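Local coordinates for protein nucleoporin nup120 (Schizosaccharomyces pombe, PDB 4GQ2) that serves as a structural component of the nuclear pore complex, where nucleoporins can also dock or interact with transiently associated transport factors, at residues V375-N380 with C391-S396; S348-I353 with F362-A367. One frame throughout, in Å; residues are numbered along the deposited sequence.

Contact 1: V375-N380 with C391-S396; sequences VIQKCN and CVWSHS
The tight side of this antiparallel pairing carries Cys-379 and Trp-393. The Trp-393 side chain, its CG anti to the carbonyl carbon (chi1 -71°), lays the indole across to Cys-379, whose CB stands 3.4 Å from the centroid of the six-membered ring of Trp-393, a CH-pi contact almost on the ring normal. SG of Cys-379 lies over the same face as a sulfur-aromatic contact and also meets SG of Cys-391 at 3.8 Å, too far for a disulphide. An alanine in place of Trp-393 removes the ring and would probably leave Cys-379 less well packed on this face. The other face loosens toward Asn-380 and Val-392, whose CB atoms are 4.1 Å apart and where Val-392 is exposed. CB of Lys-378 touches OG of Ser-394 at 3.5 Å before the extended lysine runs off to Leu-5 and Ile-543. Paired backbone bonds run between, such as Asn-380 N to Val-392 O at 2.8 Å. At the Ser-396 end a side chain supplies one of two bonds: OG of Ser-396 accepts Ile-376 N-H at 3.1 Å, almost straight (173°), while Ser-396 N still donates to Ile-376 O. The whole is a beta hairpin of the beta-propeller domain.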
loop_
_atom_site.group_PDB
_atom_site.type_symbol
_atom_site.label_atom_id
_atom_site.label_comp_id
_atom_site.label_asym_id
_atom_site.label_seq_id
_atom_site.Cartn_x
_atom_site.Cartn_y
_atom_site.Cartn_z
ATOM N N VAL A 375 -21.028 1.880 -20.407
ATOM C CA VAL A 375 -22.044 1.139 -19.651
ATOM C C VAL A 375 -22.054 -0.333 -20.047
ATOM O O VAL A 375 -22.004 -0.673 -21.227
ATOM C CB VAL A 375 -23.470 1.726 -19.809
ATOM C CG1 VAL A 375 -24.484 0.893 -19.029
ATOM C CG2 VAL A 375 -23.521 3.170 -19.326
ATOM N N ILE A 376 -22.105 -1.203 -19.046
ATOM C CA ILE A 376 -22.246 -2.633 -19.284
ATOM C C ILE A 376 -23.630 -3.089 -18.830
ATOM O O ILE A 376 -24.085 -2.730 -17.737
ATOM C CB ILE A 376 -21.117 -3.455 -18.607
ATOM C CG1 ILE A 376 -19.830 -3.407 -19.436
ATOM C CG2 ILE A 376 -21.505 -4.917 -18.473
ATOM C CD1 ILE A 376 -19.040 -2.125 -19.309
ATOM N N GLN A 377 -24.292 -3.868 -19.684
ATOM C CA GLN A 377 -25.599 -4.439 -19.368
ATOM C C GLN A 377 -25.586 -5.956 -19.483
ATOM O O GLN A 377 -24.976 -6.510 -20.403
ATOM C CB GLN A 377 -26.664 -3.908 -20.327
ATOM C CG GLN A 377 -26.888 -2.405 -20.323
ATOM C CD GLN A 377 -27.895 -1.978 -21.378
ATOM O OE1 GLN A 377 -28.142 -2.703 -22.346
ATOM N NE2 GLN A 377 -28.481 -0.798 -21.199
ATOM N N LYS A 378 -26.266 -6.619 -18.550
ATOM C CA LYS A 378 -26.562 -8.046 -18.659
ATOM C C LYS A 378 -28.061 -8.262 -18.850
ATOM O O LYS A 378 -28.881 -7.539 -18.272
ATOM C CB LYS A 378 -26.109 -8.795 -17.410
ATOM C CG LYS A 378 -24.651 -9.201 -17.399
ATOM C CD LYS A 378 -24.331 -10.018 -16.154
ATOM C CE LYS A 378 -22.883 -10.488 -16.162
ATOM N NZ LYS A 378 -22.489 -11.156 -14.892
ATOM N N CYS A 379 -28.410 -9.258 -19.661
ATOM C CA CYS A 379 -29.794 -9.690 -19.810
ATOM C C CYS A 379 -29.921 -11.189 -19.609
ATOM O O CYS A 379 -29.308 -11.978 -20.335
ATOM C CB CYS A 379 -30.356 -9.320 -21.185
ATOM S SG CYS A 379 -31.882 -10.203 -21.623
ATOM N N ASN A 380 -30.717 -11.566 -18.614
ATOM C CA ASN A 380 -31.142 -12.945 -18.451
ATOM C C ASN A 380 -32.417 -13.182 -19.240
ATOM O O ASN A 380 -33.501 -12.719 -18.855
ATOM C CB ASN A 380 -31.347 -13.290 -16.973
ATOM C CG ASN A 380 -30.228 -14.150 -16.412
ATOM O OD1 ASN A 380 -29.538 -13.753 -15.474
ATOM N ND2 ASN A 380 -30.047 -15.339 -16.985
ATOM N N CYS A 391 -37.211 -11.238 -19.783
ATOM C CA CYS A 391 -35.905 -10.583 -19.741
ATOM C C CYS A 391 -35.644 -9.844 -18.428
ATOM O O CYS A 391 -36.290 -8.836 -18.126
ATOM C CB CYS A 391 -35.738 -9.632 -20.929
ATOM S SG CYS A 391 -35.581 -10.471 -22.520
ATOM N N VAL A 392 -34.687 -10.356 -17.659
ATOM C CA VAL A 392 -34.258 -9.720 -16.415
ATOM C C VAL A 392 -32.934 -8.987 -16.656
ATOM O O VAL A 392 -31.919 -9.606 -17.000
ATOM C CB VAL A 392 -34.117 -10.750 -15.270
ATOM C CG1 VAL A 392 -33.888 -10.045 -13.939
ATOM C CG2 VAL A 392 -35.349 -11.642 -15.196
ATOM N N TRP A 393 -32.962 -7.667 -16.471
ATOM C CA TRP A 393 -31.843 -6.792 -16.828
ATOM C C TRP A 393 -31.083 -6.265 -15.643
ATOM O O TRP A 393 -31.660 -6.019 -14.582
ATOM C CB TRP A 393 -32.346 -5.615 -17.660
ATOM C CG TRP A 393 -32.784 -5.987 -19.052
ATOM C CD1 TRP A 393 -34.046 -6.406 -19.463
ATOM C CD2 TRP A 393 -31.968 -5.988 -20.274
ATOM N NE1 TRP A 393 -34.064 -6.659 -20.811
ATOM C CE2 TRP A 393 -32.853 -6.430 -21.358
ATOM C CE3 TRP A 393 -30.643 -5.680 -20.568
ATOM C CZ2 TRP A 393 -32.411 -6.551 -22.664
ATOM C CZ3 TRP A 393 -30.211 -5.804 -21.892
ATOM C CH2 TRP A 393 -31.076 -6.229 -22.913
ATOM N N SER A 394 -29.776 -6.080 -15.826
ATOM C CA SER A 394 -28.922 -5.390 -14.853
ATOM C C SER A 394 -27.864 -4.524 -15.558
ATOM O O SER A 394 -27.503 -4.791 -16.704
ATOM C CB SER A 394 -28.273 -6.387 -13.886
ATOM O OG SER A 394 -27.679 -7.465 -14.579
ATOM N N HIS A 395 -27.383 -3.478 -14.890
ATOM C CA HIS A 395 -26.410 -2.573 -15.508
ATOM C C HIS A 395 -25.464 -1.949 -14.526
ATOM O O HIS A 395 -25.653 -2.065 -13.313
ATOM C CB HIS A 395 -27.125 -1.487 -16.307
ATOM C CG HIS A 395 -27.882 -0.502 -15.454
ATOM N ND1 HIS A 395 -27.435 0.745 -15.222
ATOM C CD2 HIS A 395 -29.085 -0.624 -14.766
ATOM C CE1 HIS A 395 -28.310 1.393 -14.431
ATOM N NE2 HIS A 395 -29.320 0.554 -14.153
ATOM N N SER A 396 -24.443 -1.274 -15.057
ATOM C CA SER A 396 -23.427 -0.596 -14.255
ATOM C C SER A 396 -23.609 0.914 -14.290
ATOM O O SER A 396 -23.752 1.501 -15.365
ATOM C CB SER A 396 -22.027 -0.943 -14.763
ATOM O OG SER A 396 -21.787 -0.356 -16.032
#

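Contact 2: S348-I353 with F362-A367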
loop_
_atom_site.group_PDB
_atom_site.type_symbol
_atom_site.label_atom_id
_atom_site.label_comp_id
_atom_site.label_asym_id
_atom_site.label_seq_id
_atom_site.Cartn_x
_atom_site.Cartn_y
_atom_site.Cartn_z
ATOM N N SER A 348 -20.358 -1.107 -28.430
ATOM C CA SER A 348 -18.943 -1.427 -28.547
ATOM C C SER A 348 -18.748 -2.913 -28.844
ATOM O O SER A 348 -17.964 -3.275 -29.719
ATOM C CB SER A 348 -18.192 -1.033 -27.273
ATOM O OG SER A 348 -16.927 -1.673 -27.209
ATOM N N ASP A 349 -19.466 -3.764 -28.113
ATOM C CA ASP A 349 -19.272 -5.201 -28.207
ATOM C C ASP A 349 -20.357 -5.901 -27.400
ATOM O O ASP A 349 -21.073 -5.258 -26.628
ATOM C CB ASP A 349 -17.886 -5.576 -27.665
ATOM C CG ASP A 349 -17.392 -6.921 -28.168
ATOM O OD1 ASP A 349 -18.133 -7.627 -28.888
ATOM O OD2 ASP A 349 -16.242 -7.278 -27.839
ATOM N N PHE A 350 -20.478 -7.217 -27.578
ATOM C CA PHE A 350 -21.415 -8.014 -26.787
ATOM C C PHE A 350 -21.046 -9.496 -26.820
ATOM O O PHE A 350 -20.343 -9.946 -27.726
ATOM C CB PHE A 350 -22.880 -7.763 -27.215
ATOM C CG PHE A 350 -23.199 -8.185 -28.626
ATOM C CD1 PHE A 350 -22.819 -7.403 -29.707
ATOM C CD2 PHE A 350 -23.905 -9.359 -28.869
ATOM C CE1 PHE A 350 -23.117 -7.791 -31.006
ATOM C CE2 PHE A 350 -24.207 -9.753 -30.166
ATOM C CZ PHE A 350 -23.813 -8.966 -31.235
ATOM N N GLN A 351 -21.485 -10.240 -25.811
ATOM C CA GLN A 351 -21.246 -11.685 -25.754
ATOM C C GLN A 351 -22.551 -12.438 -25.507
ATOM O O GLN A 351 -23.525 -11.852 -25.037
ATOM C CB GLN A 351 -20.240 -12.045 -24.653
ATOM C CG GLN A 351 -18.851 -11.473 -24.831
ATOM C CD GLN A 351 -18.013 -12.251 -25.814
ATOM O OE1 GLN A 351 -17.294 -13.173 -25.433
ATOM N NE2 GLN A 351 -18.093 -11.883 -27.088
ATOM N N LEU A 352 -22.546 -13.736 -25.801
ATOM C CA LEU A 352 -23.709 -14.592 -25.588
ATOM C C LEU A 352 -23.314 -15.881 -24.868
ATOM O O LEU A 352 -22.326 -16.526 -25.230
ATOM C CB LEU A 352 -24.389 -14.904 -26.926
ATOM C CG LEU A 352 -25.559 -15.888 -26.973
ATOM C CD1 LEU A 352 -26.801 -15.310 -26.309
ATOM C CD2 LEU A 352 -25.850 -16.283 -28.415
ATOM N N ILE A 353 -24.089 -16.244 -23.847
ATOM C CA ILE A 353 -23.811 -17.431 -23.039
ATOM C C ILE A 353 -25.088 -18.236 -22.770
ATOM O O ILE A 353 -26.043 -17.721 -22.184
ATOM C CB ILE A 353 -23.132 -17.061 -21.690
ATOM C CG1 ILE A 353 -21.825 -16.286 -21.910
ATOM C CG2 ILE A 353 -22.853 -18.304 -20.848
ATOM C CD1 ILE A 353 -21.969 -14.782 -21.847
ATOM N N PHE A 362 -30.488 -18.192 -21.658
ATOM C CA PHE A 362 -29.379 -17.479 -22.297
ATOM C C PHE A 362 -28.984 -16.227 -21.524
ATOM O O PHE A 362 -29.795 -15.650 -20.792
ATOM C CB PHE A 362 -29.741 -17.071 -23.728
ATOM C CG PHE A 362 -30.106 -18.220 -24.617
ATOM C CD1 PHE A 362 -29.121 -19.014 -25.190
ATOM C CD2 PHE A 362 -31.438 -18.502 -24.887
ATOM C CE1 PHE A 362 -29.457 -20.075 -26.012
ATOM C CE2 PHE A 362 -31.782 -19.561 -25.708
ATOM C CZ PHE A 362 -30.790 -20.348 -26.271
ATOM N N LEU A 363 -27.736 -15.807 -21.719
ATOM C CA LEU A 363 -27.204 -14.598 -21.102
ATOM C C LEU A 363 -26.481 -13.739 -22.133
ATOM O O LEU A 363 -25.538 -14.196 -22.787
ATOM C CB LEU A 363 -26.267 -14.964 -19.945
ATOM C CG LEU A 363 -25.487 -13.867 -19.219
ATOM C CD1 LEU A 363 -26.396 -12.756 -18.710
ATOM C CD2 LEU A 363 -24.689 -14.482 -18.080
ATOM N N LEU A 364 -26.932 -12.496 -22.274
ATOM C CA LEU A 364 -26.328 -11.559 -23.216
ATOM C C LEU A 364 -25.709 -10.361 -22.498
ATOM O O LEU A 364 -26.416 -9.551 -21.890
ATOM C CB LEU A 364 -27.351 -11.086 -24.259
ATOM C CG LEU A 364 -26.798 -10.254 -25.427
ATOM C CD1 LEU A 364 -26.152 -11.145 -26.478
ATOM C CD2 LEU A 364 -27.886 -9.397 -26.062
ATOM N N ILE A 365 -24.384 -10.269 -22.569
ATOM C CA ILE A 365 -23.642 -9.146 -21.988
ATOM C C ILE A 365 -23.341 -8.137 -23.095
ATOM O O ILE A 365 -22.853 -8.504 -24.165
ATOM C CB ILE A 365 -22.331 -9.608 -21.303
ATOM C CG1 ILE A 365 -22.616 -10.729 -20.298
ATOM C CG2 ILE A 365 -21.648 -8.441 -20.596
ATOM C CD1 ILE A 365 -21.450 -11.667 -20.069
ATOM N N ILE A 366 -23.642 -6.873 -22.828
ATOM C CA ILE A 366 -23.510 -5.812 -23.817
ATOM C C ILE A 366 -22.693 -4.660 -23.248
ATOM O O ILE A 366 -22.934 -4.234 -22.119
ATOM C CB ILE A 366 -24.893 -5.255 -24.225
ATOM C CG1 ILE A 366 -25.914 -6.386 -24.420
ATOM C CG2 ILE A 366 -24.774 -4.393 -25.471
ATOM C CD1 ILE A 366 -27.351 -5.913 -24.521
ATOM N N ALA A 367 -21.750 -4.151 -24.043
ATOM C CA ALA A 367 -20.943 -2.977 -23.682
ATOM C C ALA A 367 -21.291 -1.767 -24.545
ATOM O O ALA A 367 -21.280 -1.843 -25.780
ATOM C CB ALA A 367 -19.453 -3.288 -23.794
#
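Strands 346-354 and 361-370 form an antiparallel beta hairpin in the mixed sheet of the beta-propeller domain, 346-354 being an outermost strand of that sheet within this chain, and this buried contact is their pairing, with a classic beta bulge at its Ser-348 end. Ser-348 and Asp-349 together face Ala-367: Ser-348 N donates to Ala-367 O at 2.9 Å, and Ala-367 N returns to Asp-349 O. From there regular pairs follow, ending in the short bond from Leu-363 N to Ile-353 O at 2.6 Å.

One face is apolar. Leu-364, with CG anti to its backbone N (chi1 -172°), swings CD1 back over the partner strand, where it meets the ring of Phe-350 at its edge, 3.7 Å from CD2. The same Leu-364 methyl presses against O of Gln-351 at 3.1 Å, so the packing is close here. Phe-350 holds its ring in the crowded position between N and the carbonyl carbon (chi1 64°), and Phe-350, Leu-352 and Leu-364 all pack on Ala-299 of strand 297-302, in the adjacent sheet.

The opposite face mixes grease and polar groups. CD1 of Ile-353 and CD1 of Ile-365 touch at 3.6 Å, the two chains crossing obliquely. Farther along, OD1 of Asp-349 accepts the N-H of the following residue, Phe-350, at 2.7 Å, met from above the carboxylate plane, and NE2 of Gln-351 donates to Phe-350 O at 3.0 Å. OD2 of Asp-349 accepts Ile-523 N and OE1 of Gln-351 accepts Phe-525 N, both on strand 520-525; OE1 is also hydrogen-bonded to NE2 of His-292.

Each end of the buried Gln-351 amide is thus engaged, which fixes its rotation; the Asp-349 carboxylate, gripped by two backbone N-H groups, is likely to stay ionised.

In the fold
The two contacts are consecutive hairpins of one sheet, in series along the chain, with centres about 9 Å apart. Strands 361-370 and 373-382 follow each other in sequence and are neighbours in the sheet, so the inner strand of contact 2 is joined to the inner strand of contact 1 by probable backbone hydrogen bonds: Gln-377 O to Ile-366 N at 2.8 Å, and Cys-379 N to Leu-364 O at 3.0 Å. Side chains of strand 346-354 in contact 2 touch strand 520-525, outermost on the sheet's other side; beyond contact 1 the sheet continues through strand 3-11, near the N-terminus. The pairings thus join four successive strands of the propeller domain side by side.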